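Local coordinates for protein binary enterotoxin of Clostridium perfringens component a (Clostridium perfringens, PDB 5WTZ) that transfers ADP-ribose from NAD+ to actin, acting as the enzymatic component of an iota-like binary enterotoxin, at residues N32-A37 with V83-L88; L21-R26 with E176-L181. One frame throughout, in Å; residues are numbered along the deposited sequence.

Interaction 1: N32-A37 with V83-L88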
ATOM      1  N   ASN A  32       5.837  30.670  -6.597  1.00 62.25           N
ATOM      2  CA  ASN A  32       6.820  31.463  -7.320  1.00 66.82           C
ATOM      3  C   ASN A  32       8.088  30.654  -7.587  1.00 73.49           C
ATOM      4  O   ASN A  32       9.029  31.135  -8.219  1.00 86.68           O
ATOM      5  CB  ASN A  32       7.144  32.745  -6.556  1.00 72.99           C
ATOM      6  CG  ASN A  32       6.054  33.789  -6.693  1.00 78.12           C
ATOM      7  OD1 ASN A  32       4.880  33.456  -6.849  1.00 77.42           O
ATOM      8  ND2 ASN A  32       6.437  35.060  -6.643  1.00 80.75           N
ATOM      9  N   ASN A  33       8.107  29.421  -7.096  1.00 67.18           N
ATOM     10  CA  ASN A  33       9.177  28.484  -7.413  1.00 71.16           C
ATOM     11  C   ASN A  33       8.697  27.484  -8.445  1.00 66.09           C
ATOM     12  O   ASN A  33       9.430  26.574  -8.836  1.00 63.34           O
ATOM     13  CB  ASN A  33       9.655  27.744  -6.159  1.00 77.65           C
ATOM     14  CG  ASN A  33      10.807  28.447  -5.465  1.00 84.04           C
ATOM     15  OD1 ASN A  33      11.486  29.287  -6.058  1.00 84.53           O
ATOM     16  ND2 ASN A  33      11.039  28.096  -4.207  1.00 84.97           N
ATOM     17  N   LEU A  34       7.454  27.658  -8.879  1.00 63.90           N
ATOM     18  CA  LEU A  34       6.814  26.678  -9.746  1.00 59.96           C
ATOM     19  C   LEU A  34       6.980  27.014 -11.216  1.00 57.22           C
ATOM     20  O   LEU A  34       6.807  28.159 -11.625  1.00 57.66           O
ATOM     21  CB  LEU A  34       5.325  26.556  -9.412  1.00 56.45           C
ATOM     22  CG  LEU A  34       4.969  25.914  -8.067  1.00 54.44           C
ATOM     23  CD1 LEU A  34       3.465  25.637  -7.971  1.00 45.40           C
ATOM     24  CD2 LEU A  34       5.782  24.650  -7.822  1.00 53.81           C
ATOM     25  N   SER A  35       7.322  26.005 -12.009  1.00 54.96           N
ATOM     26  CA  SER A  35       7.281  26.144 -13.454  1.00 57.87           C
ATOM     27  C   SER A  35       5.830  26.350 -13.870  1.00 60.31           C
ATOM     28  O   SER A  35       4.915  26.154 -13.063  1.00 57.26           O
ATOM     29  CB  SER A  35       7.867  24.910 -14.141  1.00 55.22           C
ATOM     30  OG  SER A  35       7.138  23.747 -13.783  1.00 55.87           O
ATOM     31  N   LYS A  36       5.614  26.748 -15.122  1.00 57.50           N
ATOM     32  CA  LYS A  36       4.257  26.861 -15.633  1.00 50.35           C
ATOM     33  C   LYS A  36       3.578  25.498 -15.572  1.00 49.52           C
ATOM     34  O   LYS A  36       2.391  25.405 -15.274  1.00 48.40           O
ATOM     35  CB  LYS A  36       4.238  27.399 -17.066  1.00 51.48           C
ATOM     36  CG  LYS A  36       2.844  27.431 -17.667  1.00 56.15           C
ATOM     37  CD  LYS A  36       2.799  28.140 -19.006  1.00 64.91           C
ATOM     38  CE  LYS A  36       3.412  27.312 -20.116  1.00 66.74           C
ATOM     39  NZ  LYS A  36       3.199  27.971 -21.436  1.00 70.09           N
ATOM     40  N   ALA A  37       4.347  24.444 -15.840  1.00 46.62           N
ATOM     41  CA  ALA A  37       3.807  23.088 -15.847  1.00 46.78           C
ATOM     42  C   ALA A  37       3.364  22.661 -14.451  1.00 48.51           C
ATOM     43  O   ALA A  37       2.391  21.927 -14.303  1.00 49.78           O
ATOM     44  CB  ALA A  37       4.828  22.115 -16.401  1.00 44.72           C
ATOM     45  N   VAL A  83       5.291  19.902  -4.642  1.00 36.94           N
ATOM     46  CA  VAL A  83       5.192  19.788  -3.186  1.00 35.33           C
ATOM     47  C   VAL A  83       6.562  19.591  -2.537  1.00 35.95           C
ATOM     48  O   VAL A  83       6.773  20.005  -1.398  1.00 42.43           O
ATOM     49  CB  VAL A  83       4.239  18.640  -2.749  1.00 38.73           C
ATOM     50  CG1 VAL A  83       2.799  18.962  -3.154  1.00 34.69           C
ATOM     51  CG2 VAL A  83       4.697  17.288  -3.303  1.00 38.11           C
ATOM     52  N   LYS A  84       7.502  18.991  -3.263  1.00 37.65           N
ATOM     53  CA  LYS A  84       8.860  18.819  -2.739  1.00 40.30           C
ATOM     54  C   LYS A  84       9.580  20.149  -2.551  1.00 44.72           C
ATOM     55  O   LYS A  84      10.626  20.203  -1.909  1.00 42.30           O
ATOM     56  CB  LYS A  84       9.686  17.905  -3.652  1.00 37.31           C
ATOM     57  CG  LYS A  84       9.390  16.430  -3.455  1.00 35.41           C
ATOM     58  CD  LYS A  84      10.089  15.557  -4.482  1.00 39.05           C
ATOM     59  CE  LYS A  84       9.815  14.092  -4.195  1.00 42.72           C
ATOM     60  NZ  LYS A  84       9.768  13.237  -5.413  1.00 49.42           N
ATOM     61  N   LYS A  85       9.023  21.221  -3.109  1.00 46.46           N
ATOM     62  CA  LYS A  85       9.590  22.553  -2.924  1.00 46.93           C
ATOM     63  C   LYS A  85       8.974  23.215  -1.696  1.00 47.13           C
ATOM     64  O   LYS A  85       9.249  24.376  -1.396  1.00 47.95           O
ATOM     65  CB  LYS A  85       9.362  23.422  -4.167  1.00 50.99           C
ATOM     66  CG  LYS A  85       9.958  22.854  -5.450  1.00 51.39           C
ATOM     67  CD  LYS A  85       9.625  23.725  -6.663  1.00 54.76           C
ATOM     68  CE  LYS A  85      10.226  23.145  -7.944  1.00 53.75           C
ATOM     69  NZ  LYS A  85       9.928  23.984  -9.148  1.00 52.75           N
ATOM     70  N   SER A  86       8.135  22.465  -0.991  1.00 41.24           N
ATOM     71  CA  SER A  86       7.428  22.984   0.172  1.00 38.85           C
ATOM     72  C   SER A  86       7.506  21.991   1.330  1.00 45.86           C
ATOM     73  O   SER A  86       6.485  21.524   1.831  1.00 41.00           O
ATOM     74  CB  SER A  86       5.964  23.282  -0.181  1.00 37.01           C
ATOM     75  OG  SER A  86       5.330  24.008   0.856  1.00 37.89           O
ATOM     76  N   MET A  87       8.727  21.675   1.754  1.00 44.21           N
ATOM     77  CA  MET A  87       8.934  20.718   2.836  1.00 42.15           C
ATOM     78  C   MET A  87       8.765  21.351   4.217  1.00 39.58           C
ATOM     79  O   MET A  87       9.167  22.490   4.441  1.00 39.71           O
ATOM     80  CB  MET A  87      10.321  20.091   2.716  1.00 41.35           C
ATOM     81  CG  MET A  87      10.519  19.304   1.440  1.00 39.48           C
ATOM     82  SD  MET A  87      12.163  18.586   1.336  1.00 57.74           S
ATOM     83  CE  MET A  87      11.914  17.420  -0.004  1.00 61.71           C
ATOM     84  N   LEU A  88       8.166  20.604   5.139  1.00 33.77           N
ATOM     85  CA  LEU A  88       7.985  21.080   6.509  1.00 37.63           C
ATOM     86  C   LEU A  88       9.327  21.316   7.197  1.00 38.86           C
ATOM     87  O   LEU A  88      10.239  20.499   7.077  1.00 34.54           O
ATOM     88  CB  LEU A  88       7.160  20.082   7.322  1.00 33.63           C
ATOM     89  CG  LEU A  88       5.740  19.757   6.850  1.00 31.86           C
ATOM     90  CD1 LEU A  88       5.111  18.815   7.847  1.00 25.17           C
ATOM     91  CD2 LEU A  88       4.911  21.029   6.698  1.00 30.45           C
TER

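Interaction 2: L21-R26 with E176-L181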
ATOM      1  N   LEU A  21      -2.570  32.220   7.806  1.00 45.39           N
ATOM      2  CA  LEU A  21      -1.504  33.196   7.653  1.00 61.54           C
ATOM      3  C   LEU A  21      -0.240  32.442   7.277  1.00 63.03           C
ATOM      4  O   LEU A  21       0.329  32.658   6.201  1.00 61.49           O
ATOM      5  CB  LEU A  21      -1.292  34.002   8.931  1.00 56.71           C
ATOM      6  CG  LEU A  21      -0.477  35.266   8.671  1.00 57.15           C
ATOM      7  CD1 LEU A  21      -1.091  36.070   7.524  1.00 60.75           C
ATOM      8  CD2 LEU A  21      -0.340  36.101   9.932  1.00 52.56           C
ATOM      9  N   TRP A  22       0.168  31.547   8.174  1.00 59.50           N
ATOM     10  CA  TRP A  22       1.250  30.597   7.920  1.00 45.13           C
ATOM     11  C   TRP A  22       1.124  29.992   6.526  1.00 47.10           C
ATOM     12  O   TRP A  22       2.084  29.993   5.756  1.00 48.00           O
ATOM     13  CB  TRP A  22       1.246  29.497   8.980  1.00 43.83           C
ATOM     14  CG  TRP A  22       2.238  28.404   8.722  1.00 50.34           C
ATOM     15  CD1 TRP A  22       3.592  28.460   8.900  1.00 55.21           C
ATOM     16  CD2 TRP A  22       1.952  27.084   8.251  1.00 48.33           C
ATOM     17  NE1 TRP A  22       4.167  27.256   8.562  1.00 46.73           N
ATOM     18  CE2 TRP A  22       3.180  26.394   8.163  1.00 43.59           C
ATOM     19  CE3 TRP A  22       0.778  26.415   7.898  1.00 47.71           C
ATOM     20  CZ2 TRP A  22       3.265  25.076   7.731  1.00 39.13           C
ATOM     21  CZ3 TRP A  22       0.868  25.103   7.471  1.00 44.53           C
ATOM     22  CH2 TRP A  22       2.103  24.448   7.393  1.00 39.10           C
ATOM     23  N   ALA A  23      -0.077  29.517   6.196  1.00 45.35           N
ATOM     24  CA  ALA A  23      -0.335  28.915   4.898  1.00 47.37           C
ATOM     25  C   ALA A  23      -0.157  29.914   3.773  1.00 49.33           C
ATOM     26  O   ALA A  23       0.218  29.551   2.663  1.00 42.77           O
ATOM     27  CB  ALA A  23      -1.731  28.347   4.848  1.00 44.68           C
ATOM     28  N   LYS A  24      -0.438  31.176   4.053  1.00 57.76           N
ATOM     29  CA  LYS A  24      -0.575  32.122   2.966  1.00 57.95           C
ATOM     30  C   LYS A  24       0.727  32.509   2.342  1.00 56.26           C
ATOM     31  O   LYS A  24       0.878  32.491   1.117  1.00 47.31           O
ATOM     32  CB  LYS A  24      -1.316  33.362   3.431  1.00 65.09           C
ATOM     33  CG  LYS A  24      -2.356  33.584   2.415  1.00 68.68           C
ATOM     34  CD  LYS A  24      -3.179  32.334   2.503  1.00 76.55           C
ATOM     35  CE  LYS A  24      -4.093  32.233   1.359  1.00 89.38           C
ATOM     36  NZ  LYS A  24      -3.362  31.934   0.087  1.00 95.78           N
ATOM     37  N   LYS A  25       1.664  32.856   3.201  1.00 48.19           N
ATOM     38  CA  LYS A  25       2.995  33.201   2.770  1.00 49.56           C
ATOM     39  C   LYS A  25       3.642  32.048   2.067  1.00 50.31           C
ATOM     40  O   LYS A  25       4.192  32.201   0.977  1.00 52.97           O
ATOM     41  CB  LYS A  25       3.826  33.579   3.961  1.00 61.97           C
ATOM     42  CG  LYS A  25       3.024  34.369   4.894  1.00 68.30           C
ATOM     43  CD  LYS A  25       3.512  34.123   6.256  1.00 74.42           C
ATOM     44  CE  LYS A  25       2.515  34.671   7.202  1.00 80.42           C
ATOM     45  NZ  LYS A  25       3.070  34.729   8.540  1.00 83.57           N
ATOM     46  N   ARG A  26       3.583  30.885   2.706  1.00 47.11           N
ATOM     47  CA  ARG A  26       4.269  29.732   2.162  1.00 45.69           C
ATOM     48  C   ARG A  26       3.613  29.356   0.840  1.00 45.01           C
ATOM     49  O   ARG A  26       4.285  28.901  -0.072  1.00 55.07           O
ATOM     50  CB  ARG A  26       4.283  28.559   3.155  1.00 49.57           C
ATOM     51  CG  ARG A  26       2.933  27.939   3.479  1.00 45.70           C
ATOM     52  CD  ARG A  26       3.040  27.045   4.715  1.00 44.46           C
ATOM     53  NE  ARG A  26       4.121  26.069   4.602  1.00 40.73           N
ATOM     54  CZ  ARG A  26       3.995  24.851   4.080  1.00 44.43           C
ATOM     55  NH1 ARG A  26       2.824  24.437   3.614  1.00 39.59           N
ATOM     56  NH2 ARG A  26       5.047  24.040   4.032  1.00 43.01           N
ATOM     57  N   GLU A 176      -9.382  31.358   3.528  1.00 67.80           N
ATOM     58  CA  GLU A 176      -9.563  30.875   4.863  1.00 65.70           C
ATOM     59  C   GLU A 176      -9.705  29.359   4.653  1.00 58.72           C
ATOM     60  O   GLU A 176      -9.856  28.931   3.508  1.00 63.28           O
ATOM     61  CB  GLU A 176     -10.805  31.494   5.525  1.00 68.34           C
ATOM     62  CG  GLU A 176     -10.962  33.012   5.363  1.00 66.89           C
ATOM     63  CD  GLU A 176      -9.719  33.783   5.759  1.00 67.72           C
ATOM     64  OE1 GLU A 176      -9.645  34.180   6.942  1.00 66.61           O
ATOM     65  OE2 GLU A 176      -8.852  34.001   4.891  1.00 70.31           O
ATOM     66  N   ASN A 177      -9.611  28.536   5.690  1.00 54.15           N
ATOM     67  CA  ASN A 177      -9.695  27.077   5.500  1.00 55.10           C
ATOM     68  C   ASN A 177      -8.851  26.484   4.362  1.00 45.77           C
ATOM     69  O   ASN A 177      -9.376  25.846   3.453  1.00 50.00           O
ATOM     70  CB  ASN A 177     -11.162  26.662   5.301  1.00 60.21           C
ATOM     71  CG  ASN A 177     -11.920  26.674   6.588  1.00 69.95           C
ATOM     72  OD1 ASN A 177     -12.064  27.728   7.216  1.00 76.53           O
ATOM     73  ND2 ASN A 177     -12.409  25.515   7.007  1.00 67.31           N
ATOM     74  N   LEU A 178      -7.542  26.699   4.422  1.00 42.11           N
ATOM     75  CA  LEU A 178      -6.618  26.209   3.396  1.00 41.26           C
ATOM     76  C   LEU A 178      -6.163  24.766   3.598  1.00 30.61           C
ATOM     77  O   LEU A 178      -6.061  24.282   4.729  1.00 45.66           O
ATOM     78  CB  LEU A 178      -5.384  27.082   3.365  1.00 43.44           C
ATOM     79  CG  LEU A 178      -5.623  28.364   2.599  1.00 51.25           C
ATOM     80  CD1 LEU A 178      -4.691  29.347   3.206  1.00 47.98           C
ATOM     81  CD2 LEU A 178      -5.339  28.174   1.124  1.00 52.87           C
ATOM     82  N   ARG A 179      -5.847  24.099   2.493  1.00 34.07           N
ATOM     83  CA  ARG A 179      -5.491  22.680   2.527  1.00 30.95           C
ATOM     84  C   ARG A 179      -3.986  22.422   2.426  1.00 36.94           C
ATOM     85  O   ARG A 179      -3.202  23.290   2.041  1.00 35.13           O
ATOM     86  CB  ARG A 179      -6.212  21.929   1.404  1.00 31.90           C
ATOM     87  CG  ARG A 179      -7.691  22.231   1.330  1.00 30.47           C
ATOM     88  CD  ARG A 179      -8.404  21.334   0.324  1.00 37.22           C
ATOM     89  NE  ARG A 179      -8.282  19.924   0.676  1.00 35.48           N
ATOM     90  CZ  ARG A 179      -8.945  19.350   1.674  1.00 34.94           C
ATOM     91  NH1 ARG A 179      -9.776  20.067   2.413  1.00 28.41           N
ATOM     92  NH2 ARG A 179      -8.780  18.062   1.934  1.00 31.54           N
ATOM     93  N   VAL A 180      -3.603  21.208   2.785  1.00 30.42           N
ATOM     94  CA  VAL A 180      -2.219  20.790   2.738  1.00 36.47           C
ATOM     95  C   VAL A 180      -2.086  19.591   1.810  1.00 30.31           C
ATOM     96  O   VAL A 180      -2.765  18.588   1.977  1.00 28.22           O
ATOM     97  CB  VAL A 180      -1.698  20.436   4.145  1.00 31.42           C
ATOM     98  CG1 VAL A 180      -0.299  19.827   4.063  1.00 24.60           C
ATOM     99  CG2 VAL A 180      -1.723  21.676   5.039  1.00 32.76           C
ATOM    100  N   LEU A 181      -1.214  19.704   0.823  1.00 27.52           N
ATOM    101  CA  LEU A 181      -1.064  18.655  -0.160  1.00 23.59           C
ATOM    102  C   LEU A 181       0.200  17.841   0.126  1.00 22.90           C
ATOM    103  O   LEU A 181       1.315  18.356   0.054  1.00 27.04           O
ATOM    104  CB  LEU A 181      -1.038  19.265  -1.565  1.00 27.83           C
ATOM    105  CG  LEU A 181      -0.936  18.366  -2.795  1.00 34.63           C
ATOM    106  CD1 LEU A 181      -1.898  17.204  -2.728  1.00 38.50           C
ATOM    107  CD2 LEU A 181      -1.183  19.196  -4.046  1.00 38.99           C
TER

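Interaction 1: N32-A37 with V83-L88
N33 and K85 face each other with their CA atoms 7.4 Å apart, N33 in the link between helices 16-31 and 36-61 and K85 in a type I beta turn, V83 to S86, that follows helix 70-83. The turn is closed by the bond from S86 N to V83 O (2.8 Å), and K85 stands at its third position, pointing toward the interhelical link. From there its side chain runs out fully extended beyond CG, long enough to bring the ammonium group to the far backbone. K85 NZ donates to N33 O at 2.7 Å, with a C=O...N angle of 150° and the donor tilted 25° from the carbonyl plane. On the way the aliphatic part of the lysine is lined by carbon: N33 CB lies 4.1 Å from K85 CD, and L34 CD2 touches the same K85 CD at 4.1 Å, the leucine crossing the chain obliquely. With CG beside its backbone N (chi1 -69°), L34 sends this methyl nearer to the lysine than its CB direction would suggest, while it also packs on A82 of helix 70-83. The ammonium group is also salt-bridged to E38 OE1, its strongest polar partner, so one charge spans the link and the first turn of the next helix. E38 OE1 also accepts from S35 N, and S35, the N-cap residue, caps a backbone N just past A37 with its side chain. This reciprocal pattern is that of a capping box, here reinforced by a lysine reaching in from a remote surface turn.

Interaction 2: L21-R26 with E176-L181
A23 and L178 make the apolar contact where one face of helix 16-31 meets the loop that leads into strand 179-182. The CA atoms of the pair are 7.0 Å apart, and A23 CB lies 3.5 Å from L178 CD1; both residues point toward the opposite segment. L178 has CG beside its backbone N (chi1 -80°), which directs the branch at the helix, and CD1 does most of the touching.

Aliphatic contact extends to K24, whose chain crosses the leucine at about a right angle. It bends at chi2 (61°) and again at chi4 (71°), so that its methylenes, rather than its charge, lie against the leucine; the exact closeness is doubtful, the lysine conformer being unusual. T20 and K27 of the same helix add further contacts to L178, while the K24 ammonium group has a long, weak ion pair with E175 and lies close to that of K27.

Polar and aromatic interactions stay within the helix or lead away from L178. R26 crosses one face of the W22 ring, its CD 3.4 Å above the plane and over the ring centre, and W22 CZ2 in turn sits over one face of the guanidinium. Strand 168-171 holds both sides: R26 NH1 donates to A168 O and S170 OG, and strand 179-182 pairs with it through backbone bonds of R179 with Y171 and L181 with A169.

No hydrogen bond joins the two segments. Their direct cohesion therefore rests on carbon packing around L178, and directional bonds link them indirectly, through strand 168-171.

How the interactions relate
R26 of helix 16-31, part of interaction 2, packs on the turn of interaction 1: its NH2 lies 3.2 Å from S86 OG and 4.0 Å from L88 CD2. A second meeting point is V83 CG1, 3.6 Å from L181 O. The centres of the two contacts are 14 Å apart, and both segments of interaction 1 fall between the two segments of interaction 2 in sequence. Helix 16-31, which carries L21-R26, runs directly into the link N32-S35, from buried packing to an exposed surface. Both contacts lie in the N-terminal ADP-ribosyltransferase-family region, whereas the NAD+ pocket, with R299, R356 and E384, belongs to the second such region; neither contact takes part in it.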